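ThiJ/pfpI family protein (Bacillus anthracis, PDB 3EFE) is of unknown function but belongs to the DJ-1/PfpI family, whose relatives include chaperones and hydrolytic enzymes, so its own role remains to be established. Local coordinates at residues Trp19-Leu24 with Pro169-Ala173; Ser74-Leu80 with Ile104-Ala110; Leu124-His129 with Asn143-Phe149. All coordinates share one frame. Numbering follows the deposited sequence.

Contact 1 of 3, residues Trp19-Leu24 with Pro169-Ala173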
loop_
_atom_site.group_PDB
_atom_site.type_symbol
_atom_site.label_atom_id
_atom_site.label_comp_id
_atom_site.label_asym_id
_atom_site.label_seq_id
_atom_site.Cartn_x
_atom_site.Cartn_y
_atom_site.Cartn_z
ATOM N N TRP D 19 -2.781 2.143 1.889
ATOM C CA TRP D 19 -1.864 1.229 2.519
ATOM C C TRP D 19 -2.571 -0.079 2.804
ATOM O O TRP D 19 -1.922 -1.057 3.083
ATOM C CB TRP D 19 -1.226 1.837 3.748
ATOM C CG TRP D 19 -2.111 1.934 4.852
ATOM C CD1 TRP D 19 -2.290 1.010 5.820
ATOM C CD2 TRP D 19 -3.007 2.996 5.127
ATOM N NE1 TRP D 19 -3.205 1.417 6.663
ATOM C CE2 TRP D 19 -3.698 2.632 6.267
ATOM C CE3 TRP D 19 -3.343 4.196 4.463
ATOM C CZ2 TRP D 19 -4.680 3.433 6.839
ATOM C CZ3 TRP D 19 -4.278 5.002 5.028
ATOM C CH2 TRP D 19 -4.966 4.611 6.200
ATOM N N GLU D 20 -3.898 -0.115 2.660
ATOM C CA GLU D 20 -4.681 -1.212 3.260
ATOM C C GLU D 20 -4.823 -2.392 2.264
ATOM O O GLU D 20 -4.901 -3.553 2.677
ATOM C CB GLU D 20 -6.007 -0.715 3.805
ATOM C CG GLU D 20 -5.812 0.018 5.098
ATOM C CD GLU D 20 -7.011 0.580 5.671
ATOM O OE1 GLU D 20 -8.121 0.385 5.107
ATOM O OE2 GLU D 20 -6.849 1.211 6.757
ATOM N N TYR D 21 -4.776 -2.096 0.980
ATOM C CA TYR D 21 -4.987 -3.111 -0.100
ATOM C C TYR D 21 -3.765 -3.366 -0.944
ATOM O O TYR D 21 -3.798 -4.288 -1.698
ATOM C CB TYR D 21 -6.215 -2.815 -1.023
ATOM C CG TYR D 21 -6.118 -1.472 -1.585
ATOM C CD1 TYR D 21 -5.255 -1.204 -2.642
ATOM C CD2 TYR D 21 -6.763 -0.382 -0.959
ATOM C CE1 TYR D 21 -5.084 0.087 -3.086
ATOM C CE2 TYR D 21 -6.597 0.875 -1.430
ATOM C CZ TYR D 21 -5.790 1.106 -2.481
ATOM O OH TYR D 21 -5.619 2.357 -2.929
ATOM N N GLY D 22 -2.672 -2.637 -0.745
ATOM C CA GLY D 22 -1.537 -2.653 -1.662
ATOM C C GLY D 22 -0.777 -3.964 -1.843
ATOM O O GLY D 22 -0.478 -4.350 -2.944
ATOM N N TYR D 23 -0.409 -4.579 -0.727
ATOM C CA TYR D 23 0.128 -5.929 -0.654
ATOM C C TYR D 23 -0.781 -6.954 -1.324
ATOM O O TYR D 23 -0.340 -7.765 -2.173
ATOM C CB TYR D 23 0.278 -6.327 0.810
ATOM C CG TYR D 23 1.388 -5.640 1.663
ATOM C CD1 TYR D 23 2.718 -5.769 1.331
ATOM C CD2 TYR D 23 1.070 -4.928 2.828
ATOM C CE1 TYR D 23 3.688 -5.226 2.092
ATOM C CE2 TYR D 23 2.061 -4.321 3.607
ATOM C CZ TYR D 23 3.365 -4.494 3.230
ATOM O OH TYR D 23 4.388 -3.948 3.957
ATOM N N LEU D 24 -2.047 -6.952 -0.933
ATOM C CA LEU D 24 -2.946 -7.978 -1.430
ATOM C C LEU D 24 -3.112 -7.912 -2.935
ATOM O O LEU D 24 -2.915 -8.884 -3.631
ATOM C CB LEU D 24 -4.313 -7.886 -0.718
ATOM C CG LEU D 24 -5.347 -8.974 -1.014
ATOM C CD1 LEU D 24 -4.719 -10.472 -0.913
ATOM C CD2 LEU D 24 -6.550 -8.791 -0.118
ATOM N N PRO D 169 -2.368 -4.483 7.316
ATOM C CA PRO D 169 -2.517 -4.919 5.909
ATOM C C PRO D 169 -1.793 -6.213 5.466
ATOM O O PRO D 169 -2.264 -6.897 4.533
ATOM C CB PRO D 169 -2.035 -3.714 5.114
ATOM C CG PRO D 169 -1.320 -2.835 6.059
ATOM C CD PRO D 169 -1.646 -3.199 7.433
ATOM N N LEU D 170 -0.655 -6.547 6.084
ATOM C CA LEU D 170 0.102 -7.781 5.747
ATOM C C LEU D 170 -0.629 -8.974 6.223
ATOM O O LEU D 170 -0.673 -10.012 5.517
ATOM C CB LEU D 170 1.426 -7.841 6.480
ATOM C CG LEU D 170 2.805 -7.707 5.844
ATOM C CD1 LEU D 170 3.939 -8.155 6.845
ATOM C CD2 LEU D 170 2.867 -8.477 4.509
ATOM N N GLU D 171 -1.104 -8.888 7.476
ATOM C CA GLU D 171 -1.927 -9.929 8.074
ATOM C C GLU D 171 -3.242 -10.137 7.287
ATOM O O GLU D 171 -3.668 -11.285 7.067
ATOM C CB GLU D 171 -2.288 -9.587 9.560
ATOM C CG GLU D 171 -1.196 -9.811 10.505
ATOM C CD GLU D 171 -0.122 -8.735 10.449
ATOM O OE1 GLU D 171 -0.333 -7.582 9.890
ATOM O OE2 GLU D 171 0.951 -9.072 11.020
ATOM N N PHE D 172 -3.897 -9.017 6.955
ATOM C CA PHE D 172 -5.055 -9.002 6.070
ATOM C C PHE D 172 -4.749 -9.749 4.771
ATOM O O PHE D 172 -5.501 -10.631 4.374
ATOM C CB PHE D 172 -5.492 -7.571 5.818
ATOM C CG PHE D 172 -6.717 -7.407 4.892
ATOM C CD1 PHE D 172 -7.961 -7.955 5.235
ATOM C CD2 PHE D 172 -6.621 -6.691 3.714
ATOM C CE1 PHE D 172 -9.052 -7.753 4.430
ATOM C CE2 PHE D 172 -7.720 -6.534 2.875
ATOM C CZ PHE D 172 -8.950 -6.998 3.271
ATOM N N ALA D 173 -3.647 -9.409 4.136
ATOM C CA ALA D 173 -3.248 -9.969 2.813
ATOM C C ALA D 173 -2.946 -11.458 2.944
ATOM O O ALA D 173 -3.333 -12.260 2.117
ATOM C CB ALA D 173 -2.027 -9.200 2.242
HETATM O O HOH W 1 -3.027 -5.618 2.027
#
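Pro169 opens helix 169-179, a first-turn position that suits proline because no backbone N-H is needed there. Its ring points at residues 19-24: CB lies 3.3 Å from Trp19 O, CG 4.0 Å from Trp19 CD1 at the indole edge, and CB 4.0 Å from Tyr23 CD2. Pro169 O accepts the Ala173 N-H (N to O 2.9 Å) and also a hydrogen bond from a buried water, 2.9 Å from it and 2.9 Å from Glu20 O. The same water accepts a weak bond from Leu24 N at 3.4 Å, so it stands in for the direct helical bond at the kink, where the N atoms of Tyr23 and Leu24 have no bond to the preceding turn. Leu170 lays CD2 over the Tyr23 ring, 4.0 Å from its centroid, a CH-pi contact. Glu171, out of reach, forms a salt bridge with Lys196. Phe172 brings CE2 to 3.9 Å from Leu24 CD2 and reaches Ala109 of the central sheet. Ala173, small enough for close helix approach, puts CB 4.0 Å from both Tyr23 CB and Leu24 CB. The short axes come within 8.1 Å and cross at -42°. Trp19 and Tyr23 also meet Tyr23 and Trp19 of the second subunit, so this packing borders the dimer interface. Glu20, bonded through OE1 to Gly82 N, touches Cys112 just after strand 107-111. This is consistent with the glutamate-cysteine pair at the nucleophile elbow of the DJ-1/PfpI family, with the two helices packed on one side of its sheet.

Contact 2 of 3, residues Ser74-Leu80 with Ile104-Ala110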
loop_
_atom_site.group_PDB
_atom_site.type_symbol
_atom_site.label_atom_id
_atom_site.label_comp_id
_atom_site.label_asym_id
_atom_site.label_seq_id
_atom_site.Cartn_x
_atom_site.Cartn_y
_atom_site.Cartn_z
ATOM N N SER D 74 -19.873 -17.691 -6.405
ATOM C CA SER D 74 -19.334 -18.479 -5.325
ATOM C C SER D 74 -17.864 -18.436 -5.604
ATOM O O SER D 74 -17.435 -18.504 -6.760
ATOM C CB SER D 74 -19.866 -19.928 -5.324
ATOM O OG SER D 74 -19.742 -20.563 -4.019
ATOM N N LYS D 75 -17.094 -18.275 -4.548
ATOM C CA LYS D 75 -15.632 -18.216 -4.622
ATOM C C LYS D 75 -14.960 -17.047 -5.405
ATOM O O LYS D 75 -13.719 -17.067 -5.526
ATOM C CB LYS D 75 -15.079 -19.515 -5.125
ATOM C CG LYS D 75 -15.708 -20.775 -4.568
ATOM C CD LYS D 75 -15.981 -20.805 -3.055
ATOM C CE LYS D 75 -16.689 -22.170 -2.635
ATOM N NZ LYS D 75 -17.847 -22.634 -3.554
ATOM N N ASP D 76 -15.715 -16.035 -5.895
ATOM C CA ASP D 76 -15.077 -14.803 -6.397
ATOM C C ASP D 76 -14.434 -14.178 -5.171
ATOM O O ASP D 76 -14.697 -14.599 -4.056
ATOM C CB ASP D 76 -16.079 -13.844 -7.083
ATOM C CG ASP D 76 -16.403 -14.245 -8.587
ATOM O OD1 ASP D 76 -15.602 -15.041 -9.138
ATOM O OD2 ASP D 76 -17.407 -13.748 -9.210
ATOM N N LEU D 77 -13.562 -13.213 -5.372
ATOM C CA LEU D 77 -12.995 -12.416 -4.253
ATOM C C LEU D 77 -13.440 -10.976 -4.385
ATOM O O LEU D 77 -13.260 -10.362 -5.457
ATOM C CB LEU D 77 -11.433 -12.504 -4.150
ATOM C CG LEU D 77 -10.696 -11.552 -3.118
ATOM C CD1 LEU D 77 -10.896 -11.944 -1.607
ATOM C CD2 LEU D 77 -9.166 -11.467 -3.495
ATOM N N LEU D 78 -14.002 -10.451 -3.293
ATOM C CA LEU D 78 -14.325 -9.003 -3.171
ATOM C C LEU D 78 -13.575 -8.331 -2.025
ATOM O O LEU D 78 -13.828 -8.628 -0.892
ATOM C CB LEU D 78 -15.814 -8.778 -2.950
ATOM C CG LEU D 78 -16.313 -7.326 -2.851
ATOM C CD1 LEU D 78 -16.064 -6.497 -4.109
ATOM C CD2 LEU D 78 -17.814 -7.324 -2.436
ATOM N N ILE D 79 -12.624 -7.438 -2.376
ATOM C CA ILE D 79 -11.855 -6.620 -1.421
ATOM C C ILE D 79 -12.579 -5.257 -1.069
ATOM O O ILE D 79 -12.888 -4.404 -1.950
ATOM C CB ILE D 79 -10.393 -6.323 -1.925
ATOM C CG1 ILE D 79 -9.698 -7.617 -2.295
ATOM C CG2 ILE D 79 -9.561 -5.522 -0.867
ATOM C CD1 ILE D 79 -8.567 -7.488 -3.351
ATOM N N LEU D 80 -12.820 -5.058 0.220
ATOM C CA LEU D 80 -13.323 -3.763 0.676
ATOM C C LEU D 80 -12.296 -3.054 1.561
ATOM O O LEU D 80 -12.106 -3.409 2.712
ATOM C CB LEU D 80 -14.652 -3.894 1.383
ATOM C CG LEU D 80 -15.600 -4.959 0.814
ATOM C CD1 LEU D 80 -16.595 -5.318 1.949
ATOM C CD2 LEU D 80 -16.228 -4.497 -0.511
ATOM N N ILE D 104 -24.169 -16.755 -1.778
ATOM C CA ILE D 104 -23.655 -17.612 -2.841
ATOM C C ILE D 104 -22.241 -18.134 -2.584
ATOM O O ILE D 104 -21.786 -19.103 -3.210
ATOM C CB ILE D 104 -23.734 -16.970 -4.273
ATOM C CG1 ILE D 104 -23.662 -18.119 -5.347
ATOM C CG2 ILE D 104 -22.660 -15.782 -4.499
ATOM C CD1 ILE D 104 -24.427 -17.865 -6.647
ATOM N N GLY D 105 -21.522 -17.502 -1.674
ATOM C CA GLY D 105 -20.209 -18.003 -1.208
ATOM C C GLY D 105 -19.028 -17.211 -1.735
ATOM O O GLY D 105 -17.908 -17.689 -1.753
ATOM N N THR D 106 -19.267 -15.963 -2.125
ATOM C CA THR D 106 -18.145 -15.138 -2.560
ATOM C C THR D 106 -17.324 -14.752 -1.327
ATOM O O THR D 106 -17.901 -14.448 -0.280
ATOM C CB THR D 106 -18.572 -13.936 -3.381
ATOM O OG1 THR D 106 -18.342 -12.783 -2.647
ATOM C CG2 THR D 106 -19.985 -13.985 -3.787
ATOM N N ILE D 107 -15.987 -14.902 -1.410
ATOM C CA ILE D 107 -15.063 -14.539 -0.311
ATOM C C ILE D 107 -15.080 -12.998 -0.227
ATOM O O ILE D 107 -14.790 -12.321 -1.213
ATOM C CB ILE D 107 -13.601 -14.997 -0.574
ATOM C CG1 ILE D 107 -13.531 -16.478 -0.998
ATOM C CG2 ILE D 107 -12.639 -14.647 0.602
ATOM C CD1 ILE D 107 -14.182 -17.436 -0.091
ATOM N N VAL D 108 -15.490 -12.456 0.914
ATOM C CA VAL D 108 -15.429 -10.998 1.108
ATOM C C VAL D 108 -14.391 -10.639 2.159
ATOM O O VAL D 108 -14.339 -11.219 3.232
ATOM C CB VAL D 108 -16.841 -10.241 1.260
ATOM C CG1 VAL D 108 -17.987 -11.190 1.218
ATOM C CG2 VAL D 108 -16.838 -9.219 2.424
ATOM N N ALA D 109 -13.516 -9.723 1.772
ATOM C CA ALA D 109 -12.357 -9.321 2.561
ATOM C C ALA D 109 -12.543 -7.833 2.818
ATOM O O ALA D 109 -12.489 -7.063 1.834
ATOM C CB ALA D 109 -11.068 -9.566 1.769
ATOM N N ALA D 110 -12.803 -7.469 4.100
ATOM C CA ALA D 110 -13.081 -6.083 4.586
ATOM C C ALA D 110 -12.009 -5.641 5.546
ATOM O O ALA D 110 -11.639 -6.362 6.440
ATOM C CB ALA D 110 -14.409 -6.015 5.323
#
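Leu77, Ile107 and Ala109 form the apolar centre on one face, with Leu77 CD1 3.9 Å from Ile107 CG2 and 4.1 Å from Ala109 CB; this face meets helices 18-30 and 169-179. Against helix 92-104 on the reverse face, Leu80 CD1 lies 3.9 Å from Val108 CG2 and 4.1 Å from Ala110 CB. Leucine and the beta-branched isoleucine and valine fill the space under the helices, while alanine lets them come close. Between the faces, the backbones pair in parallel: Leu78 N to Ile107 O (2.9 Å), Ala109 N to Leu78 O (2.9 Å), Leu80 N to Ala109 O (2.6 Å) and Ile107 N to Asp76 O (3.0 Å). At the polar edge Lys75 N bonds Gly105 O (3.0 Å), and Ser74 OG donates to Ile104 O (2.6 Å). Gly105, with positive phi, is C-prime of the Schellman motif ending helix 92-104; a side chain there would hit Ser74 OG. Strand 77-80, that helix and strand 107-111 make a beta-alpha-beta crossover, the repeating unit of this Rossmann-like fold.

Contact 3 of 3, residues Leu124-His129 with Asn143-Phe149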
loop_
_atom_site.group_PDB
_atom_site.type_symbol
_atom_site.label_atom_id
_atom_site.label_comp_id
_atom_site.label_asym_id
_atom_site.label_seq_id
_atom_site.Cartn_x
_atom_site.Cartn_y
_atom_site.Cartn_z
ATOM N N LEU D 124 -21.897 -9.281 10.609
ATOM C CA LEU D 124 -20.898 -9.814 11.581
ATOM C C LEU D 124 -21.549 -10.351 12.910
ATOM O O LEU D 124 -20.894 -10.643 13.942
ATOM C CB LEU D 124 -19.868 -8.707 11.910
ATOM C CG LEU D 124 -19.147 -7.917 10.792
ATOM C CD1 LEU D 124 -18.100 -7.020 11.401
ATOM C CD2 LEU D 124 -18.473 -8.796 9.700
ATOM N N ASP D 125 -22.874 -10.415 12.890
ATOM C CA ASP D 125 -23.637 -10.773 14.081
ATOM C C ASP D 125 -23.370 -12.177 14.451
ATOM O O ASP D 125 -23.413 -12.460 15.632
ATOM C CB ASP D 125 -25.147 -10.585 13.872
ATOM C CG ASP D 125 -25.570 -9.146 14.011
ATOM O OD1 ASP D 125 -24.669 -8.314 14.223
ATOM O OD2 ASP D 125 -26.781 -8.833 13.901
ATOM N N THR D 126 -23.070 -13.054 13.467
ATOM C CA THR D 126 -22.811 -14.461 13.774
ATOM C C THR D 126 -21.585 -15.019 13.035
ATOM O O THR D 126 -21.468 -16.244 12.837
ATOM C CB THR D 126 -24.087 -15.344 13.580
ATOM O OG1 THR D 126 -24.822 -14.900 12.425
ATOM C CG2 THR D 126 -25.028 -15.260 14.849
ATOM N N ARG D 127 -20.653 -14.130 12.664
ATOM C CA ARG D 127 -19.344 -14.573 12.139
ATOM C C ARG D 127 -18.202 -14.065 13.026
ATOM O O ARG D 127 -18.310 -12.965 13.571
ATOM C CB ARG D 127 -19.179 -14.066 10.721
ATOM C CG ARG D 127 -20.268 -14.477 9.821
ATOM C CD ARG D 127 -20.152 -13.788 8.511
ATOM N NE ARG D 127 -20.463 -14.707 7.422
ATOM C CZ ARG D 127 -21.549 -14.628 6.652
ATOM N NH1 ARG D 127 -21.710 -15.584 5.714
ATOM N NH2 ARG D 127 -22.454 -13.620 6.799
ATOM N N LYS D 128 -17.132 -14.849 13.189
ATOM C CA LYS D 128 -15.936 -14.344 13.869
ATOM C C LYS D 128 -15.400 -13.160 13.050
ATOM O O LYS D 128 -15.430 -13.148 11.819
ATOM C CB LYS D 128 -14.825 -15.387 14.006
ATOM C CG LYS D 128 -15.192 -16.742 14.701
ATOM C CD LYS D 128 -14.560 -18.070 14.043
ATOM C CE LYS D 128 -13.111 -17.975 13.413
ATOM N NZ LYS D 128 -12.018 -17.470 14.339
ATOM N N HIS D 129 -14.938 -12.129 13.741
ATOM C CA HIS D 129 -14.490 -10.930 13.066
ATOM C C HIS D 129 -13.679 -10.086 14.014
ATOM O O HIS D 129 -13.716 -10.258 15.242
ATOM C CB HIS D 129 -15.668 -10.142 12.574
ATOM C CG HIS D 129 -16.599 -9.728 13.669
ATOM N ND1 HIS D 129 -16.486 -8.518 14.329
ATOM C CD2 HIS D 129 -17.636 -10.378 14.244
ATOM C CE1 HIS D 129 -17.434 -8.443 15.242
ATOM N NE2 HIS D 129 -18.142 -9.556 15.213
ATOM N N ASN D 143 -27.100 -1.291 14.620
ATOM C CA ASN D 143 -27.655 -2.611 14.309
ATOM C C ASN D 143 -26.631 -3.779 14.373
ATOM O O ASN D 143 -26.870 -4.848 13.797
ATOM C CB ASN D 143 -28.612 -2.685 13.047
ATOM C CG ASN D 143 -28.452 -1.533 12.031
ATOM O OD1 ASN D 143 -27.363 -0.989 11.837
ATOM N ND2 ASN D 143 -29.544 -1.219 11.310
ATOM N N TYR D 144 -25.535 -3.559 15.120
ATOM C CA TYR D 144 -24.476 -4.550 15.333
ATOM C C TYR D 144 -24.758 -5.351 16.576
ATOM O O TYR D 144 -24.911 -4.803 17.639
ATOM C CB TYR D 144 -23.106 -3.859 15.423
ATOM C CG TYR D 144 -21.966 -4.707 15.897
ATOM C CD1 TYR D 144 -21.493 -5.770 15.155
ATOM C CD2 TYR D 144 -21.309 -4.417 17.073
ATOM C CE1 TYR D 144 -20.430 -6.557 15.631
ATOM C CE2 TYR D 144 -20.219 -5.212 17.535
ATOM C CZ TYR D 144 -19.789 -6.241 16.805
ATOM O OH TYR D 144 -18.703 -6.976 17.275
ATOM N N LYS D 145 -24.822 -6.662 16.450
ATOM C CA LYS D 145 -25.110 -7.539 17.604
ATOM C C LYS D 145 -24.098 -8.696 17.734
ATOM O O LYS D 145 -24.390 -9.780 18.332
ATOM C CB LYS D 145 -26.549 -8.087 17.492
ATOM C CG LYS D 145 -27.684 -7.040 17.420
ATOM C CD LYS D 145 -28.989 -7.680 16.876
ATOM C CE LYS D 145 -30.045 -6.655 16.392
ATOM N NZ LYS D 145 -30.053 -5.368 17.190
ATOM N N GLY D 146 -22.889 -8.459 17.211
ATOM C CA GLY D 146 -21.884 -9.509 17.064
ATOM C C GLY D 146 -20.810 -9.441 18.093
ATOM O O GLY D 146 -19.823 -10.065 17.939
ATOM N N GLU D 147 -20.988 -8.704 19.166
ATOM C CA GLU D 147 -19.901 -8.545 20.141
ATOM C C GLU D 147 -19.283 -9.820 20.667
ATOM O O GLU D 147 -18.106 -9.857 21.044
ATOM C CB GLU D 147 -20.376 -7.739 21.345
ATOM C CG GLU D 147 -19.184 -7.312 22.198
ATOM C CD GLU D 147 -19.500 -6.532 23.459
ATOM O OE1 GLU D 147 -18.704 -6.736 24.424
ATOM O OE2 GLU D 147 -20.480 -5.730 23.466
ATOM N N LYS D 148 -20.095 -10.866 20.746
ATOM C CA LYS D 148 -19.687 -12.171 21.269
ATOM C C LYS D 148 -18.599 -12.805 20.346
ATOM O O LYS D 148 -17.621 -13.414 20.837
ATOM C CB LYS D 148 -20.978 -13.046 21.402
ATOM C CG LYS D 148 -20.829 -14.482 21.774
ATOM C CD LYS D 148 -20.703 -14.640 23.269
ATOM C CE LYS D 148 -20.423 -16.141 23.645
ATOM N NZ LYS D 148 -21.639 -17.038 23.683
ATOM N N PHE D 149 -18.809 -12.620 19.029
ATOM C CA PHE D 149 -17.997 -13.124 17.910
ATOM C C PHE D 149 -16.715 -12.369 17.569
ATOM O O PHE D 149 -15.872 -12.867 16.793
ATOM C CB PHE D 149 -18.872 -13.192 16.661
ATOM C CG PHE D 149 -19.927 -14.248 16.768
ATOM C CD1 PHE D 149 -19.641 -15.577 16.394
ATOM C CD2 PHE D 149 -21.184 -13.952 17.336
ATOM C CE1 PHE D 149 -20.606 -16.586 16.554
ATOM C CE2 PHE D 149 -22.151 -14.948 17.493
ATOM C CZ PHE D 149 -21.861 -16.268 17.094
#
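Two irregular loops meet here at the periphery of the domain, one before and one after helix 134-140, with three hydrogen bonds and the rings of Phe149, His129 and Tyr144 holding them together. Phe149 has the largest share of the buried surface: its ring lies flat beneath Thr126, whose CA is 3.8 Å from the ring centroid in a CH-pi contact, and a broad aromatic face suits an exposed backbone bend. Its carbonyl O accepts the His129 N-H at 3.3 Å and receives a CA-H...O contact from Lys128 CA, also at 3.3 Å. The His129 ring donates from NE2 to Gly146 O at 3.2 Å; that carbonyl also takes Phe149 N at 3.0 Å, closing the turn 146-149. Gly146 passes so near Leu124 (CA 3.5 Å from Leu124 O) that any CB would clash. At the other end Asp125, a short acidic acceptor, takes the backbone N-H of Lys145 at OD1, 2.8 Å away, and Leu124 CB touches Tyr144 CE1 at 4.3 Å. Lys128 reaches out to a salt bridge with Glu151. Such loop-to-loop pairing closes the excursion that carries helix 134-140 between helix 113-119 and strand 155-158 at the edge of the DJ-1/PfpI alpha/beta fold.

In the fold
Contact 1 joins segments 145 residues apart in sequence, and contacts 2 and 3 both fall within that span, contact 2 first. Contacts 1 and 2, with centres about 16 Å apart, touch directly: Phe172 CE1 packs 3.6 Å from Ala110 O, and Leu24 CD2 lies 4.0 Å from Ile79 CG1. The helices of contact 1 thus cover one face of the sheet whose central strands form contact 2. Contact 3 touches neither; its centre lies about 23 Å from that of contact 1 and 18 Å from that of contact 2. One domain therefore runs from a dimer-side helix layer, through its sheet core, to a peripheral loop pair away from the second subunit.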